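Local atomic coordinates of interferon-inducible protein AIM2 (Mus musculus, PDB entry 4JBM), a protein that senses double-stranded DNA in the cytosol through its HIN domain and triggers assembly of the AIM2 inflammasome, leading to pyroptosis. Residues A[116-121]-A[156-161]. Sequence-based numbering, arbitrary orientation.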
loop_
_atom_site.group_PDB
_atom_site.type_symbol
_atom_site.label_atom_id
_atom_site.label_comp_id
_atom_site.label_asym_id
_atom_site.label_seq_id
_atom_site.Cartn_x
_atom_site.Cartn_y
_atom_site.Cartn_z
ATOM N N PHE A 116 6.768 -2.523 8.941
ATOM C CA PHE A 116 6.374 -2.750 10.320
ATOM C C PHE A 116 7.209 -3.796 11.030
ATOM O O PHE A 116 7.439 -4.875 10.496
ATOM C CB PHE A 116 4.891 -3.143 10.389
ATOM C CG PHE A 116 3.961 -2.124 9.793
ATOM C CD1 PHE A 116 3.490 -1.063 10.560
ATOM C CD2 PHE A 116 3.539 -2.231 8.479
ATOM C CE1 PHE A 116 2.607 -0.134 10.030
ATOM C CE2 PHE A 116 2.653 -1.299 7.929
ATOM C CZ PHE A 116 2.191 -0.244 8.707
ATOM N N LYS A 117 7.644 -3.468 12.245
ATOM C CA LYS A 117 8.343 -4.414 13.100
ATOM C C LYS A 117 7.325 -5.408 13.635
ATOM O O LYS A 117 6.248 -5.017 14.107
ATOM C CB LYS A 117 9.012 -3.713 14.289
ATOM C CG LYS A 117 10.164 -2.770 13.960
ATOM C CD LYS A 117 10.680 -2.118 15.230
ATOM C CE LYS A 117 9.654 -1.142 15.800
ATOM N NZ LYS A 117 9.344 0.010 14.892
ATOM N N VAL A 118 7.668 -6.686 13.555
ATOM C CA VAL A 118 6.841 -7.742 14.111
ATOM C C VAL A 118 7.461 -8.394 15.348
ATOM O O VAL A 118 8.625 -8.804 15.336
ATOM C CB VAL A 118 6.489 -8.809 13.049
ATOM C CG1 VAL A 118 7.677 -9.093 12.165
ATOM C CG2 VAL A 118 5.963 -10.086 13.708
ATOM N N GLN A 119 6.662 -8.479 16.411
ATOM C CA GLN A 119 7.042 -9.161 17.643
ATOM C C GLN A 119 6.559 -10.625 17.711
ATOM O O GLN A 119 7.295 -11.490 18.174
ATOM C CB GLN A 119 6.522 -8.386 18.860
ATOM C CG GLN A 119 5.054 -7.993 18.756
ATOM C CD GLN A 119 4.572 -7.162 19.927
ATOM O OE1 GLN A 119 5.362 -6.733 20.766
ATOM N NE2 GLN A 119 3.268 -6.924 19.984
ATOM N N LYS A 120 5.333 -10.908 17.259
ATOM C CA LYS A 120 4.829 -12.295 17.275
ATOM C C LYS A 120 4.099 -12.769 16.005
ATOM O O LYS A 120 3.488 -11.978 15.287
ATOM C CB LYS A 120 3.983 -12.577 18.525
ATOM C CG LYS A 120 2.668 -11.823 18.624
ATOM C CD LYS A 120 1.958 -12.178 19.937
ATOM C CE LYS A 120 0.526 -11.649 19.970
ATOM N NZ LYS A 120 -0.183 -11.994 21.237
ATOM N N ILE A 121 4.192 -14.071 15.746
ATOM C CA ILE A 121 3.630 -14.712 14.555
ATOM C C ILE A 121 2.732 -15.902 14.905
ATOM O O ILE A 121 3.232 -16.962 15.274
ATOM C CB ILE A 121 4.745 -15.247 13.621
ATOM C CG1 ILE A 121 5.711 -14.134 13.207
ATOM C CG2 ILE A 121 4.148 -15.922 12.390
ATOM C CD1 ILE A 121 6.929 -14.014 14.095
ATOM N N ASP A 156 12.053 -9.459 12.767
ATOM C CA ASP A 156 12.017 -9.105 11.361
ATOM C C ASP A 156 10.995 -8.003 11.123
ATOM O O ASP A 156 10.326 -7.536 12.042
ATOM C CB ASP A 156 11.674 -10.319 10.494
ATOM C CG ASP A 156 12.762 -11.380 10.505
ATOM O OD1 ASP A 156 13.948 -11.016 10.652
ATOM O OD2 ASP A 156 12.427 -12.573 10.340
ATOM N N LYS A 157 10.866 -7.608 9.869
ATOM C CA LYS A 157 9.885 -6.617 9.493
ATOM C C LYS A 157 9.057 -7.149 8.340
ATOM O O LYS A 157 9.492 -8.035 7.599
ATOM C CB LYS A 157 10.556 -5.300 9.098
ATOM C CG LYS A 157 11.380 -4.636 10.201
ATOM C CD LYS A 157 11.929 -3.294 9.709
ATOM C CE LYS A 157 12.711 -2.575 10.785
ATOM N NZ LYS A 157 14.071 -3.135 10.899
ATOM N N ILE A 158 7.843 -6.628 8.225
ATOM C CA ILE A 158 6.983 -6.916 7.096
ATOM C C ILE A 158 6.691 -5.622 6.356
ATOM O O ILE A 158 6.358 -4.601 6.964
ATOM C CB ILE A 158 5.679 -7.615 7.527
ATOM C CG1 ILE A 158 4.961 -6.812 8.605
ATOM C CG2 ILE A 158 5.983 -8.990 8.051
ATOM C CD1 ILE A 158 3.706 -7.516 9.150
ATOM N N ARG A 159 6.868 -5.653 5.045
ATOM C CA ARG A 159 6.521 -4.530 4.186
ATOM C C ARG A 159 5.172 -4.849 3.553
ATOM O O ARG A 159 5.043 -5.818 2.793
ATOM C CB ARG A 159 7.609 -4.297 3.139
ATOM C CG ARG A 159 7.572 -2.948 2.425
ATOM C CD ARG A 159 8.490 -3.045 1.233
ATOM N NE ARG A 159 7.908 -3.942 0.237
ATOM C CZ ARG A 159 8.527 -4.384 -0.851
ATOM N NH1 ARG A 159 9.786 -4.061 -1.091
ATOM N NH2 ARG A 159 7.891 -5.193 -1.682
ATOM N N LEU A 160 4.182 -4.035 3.913
ATOM C CA LEU A 160 2.799 -4.162 3.473
ATOM C C LEU A 160 2.518 -3.188 2.335
ATOM O O LEU A 160 2.888 -2.013 2.411
ATOM C CB LEU A 160 1.849 -3.843 4.637
ATOM C CG LEU A 160 1.489 -4.903 5.684
ATOM C CD1 LEU A 160 2.694 -5.693 6.114
ATOM C CD2 LEU A 160 0.838 -4.249 6.890
ATOM N N THR A 161 1.876 -3.678 1.282
ATOM C CA THR A 161 1.396 -2.814 0.203
ATOM C C THR A 161 -0.095 -3.072 -0.049
ATOM O O THR A 161 -0.492 -4.212 -0.315
ATOM C CB THR A 161 2.197 -3.025 -1.095
ATOM O OG1 THR A 161 3.601 -3.059 -0.802
ATOM C CG2 THR A 161 1.910 -1.915 -2.092
#
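F116 and I158 form an antiparallel hydrogen-bonded pair, each residue giving its N-H and taking a bond on its O: F116 N donates to I158 O and I158 N to F116 O, each at 2.9 Å. The second bond lies in the plane of the F116 carbonyl. A third bond, nearly straight at 177°, runs from V118 N to D156 O over 3.2 Å. F116 O also receives a CA-H...O contact from K157 CA, at 3.2 Å. Side chains of the bonded pair share one face of the sheet, where CB of F116 lies 4.1 Å from CG1 of I158. The F116 ring has I158 O near its plane at the edge, while CD2 of L160 comes in obliquely, 3.6 Å from ring atom CE2; the F116 and L160 side chains cross at about a right angle. On the other face, K117 and K157 make the non-hydrogen-bonded pair. Their chains lie side by side and point the same way, CG of K117 against CE of K157 at 4.1 Å, their ammonium groups not in contact. V118 turns CG1 into the position between its backbone N and carbonyl carbon (chi1 40°), closing on D156 O at 3.1 Å, so a methyl and an N-H of one residue meet the same carbonyl oxygen. The D156 carboxylate is engaged elsewhere, by a salt bridge to K186 and by the backbone N-H groups of E153 and A187. The pairing belongs to the second OB fold of the HIN domain, near bound DNA: strand 127-134 flanks 111-123, with I132 touching both F116 and I158, and strand 181-185 flanks 157-160, bringing F182 against I158. Past the corner at T161, strand 163-168 pairs with 111-123 again, curling the sheet into a barrel.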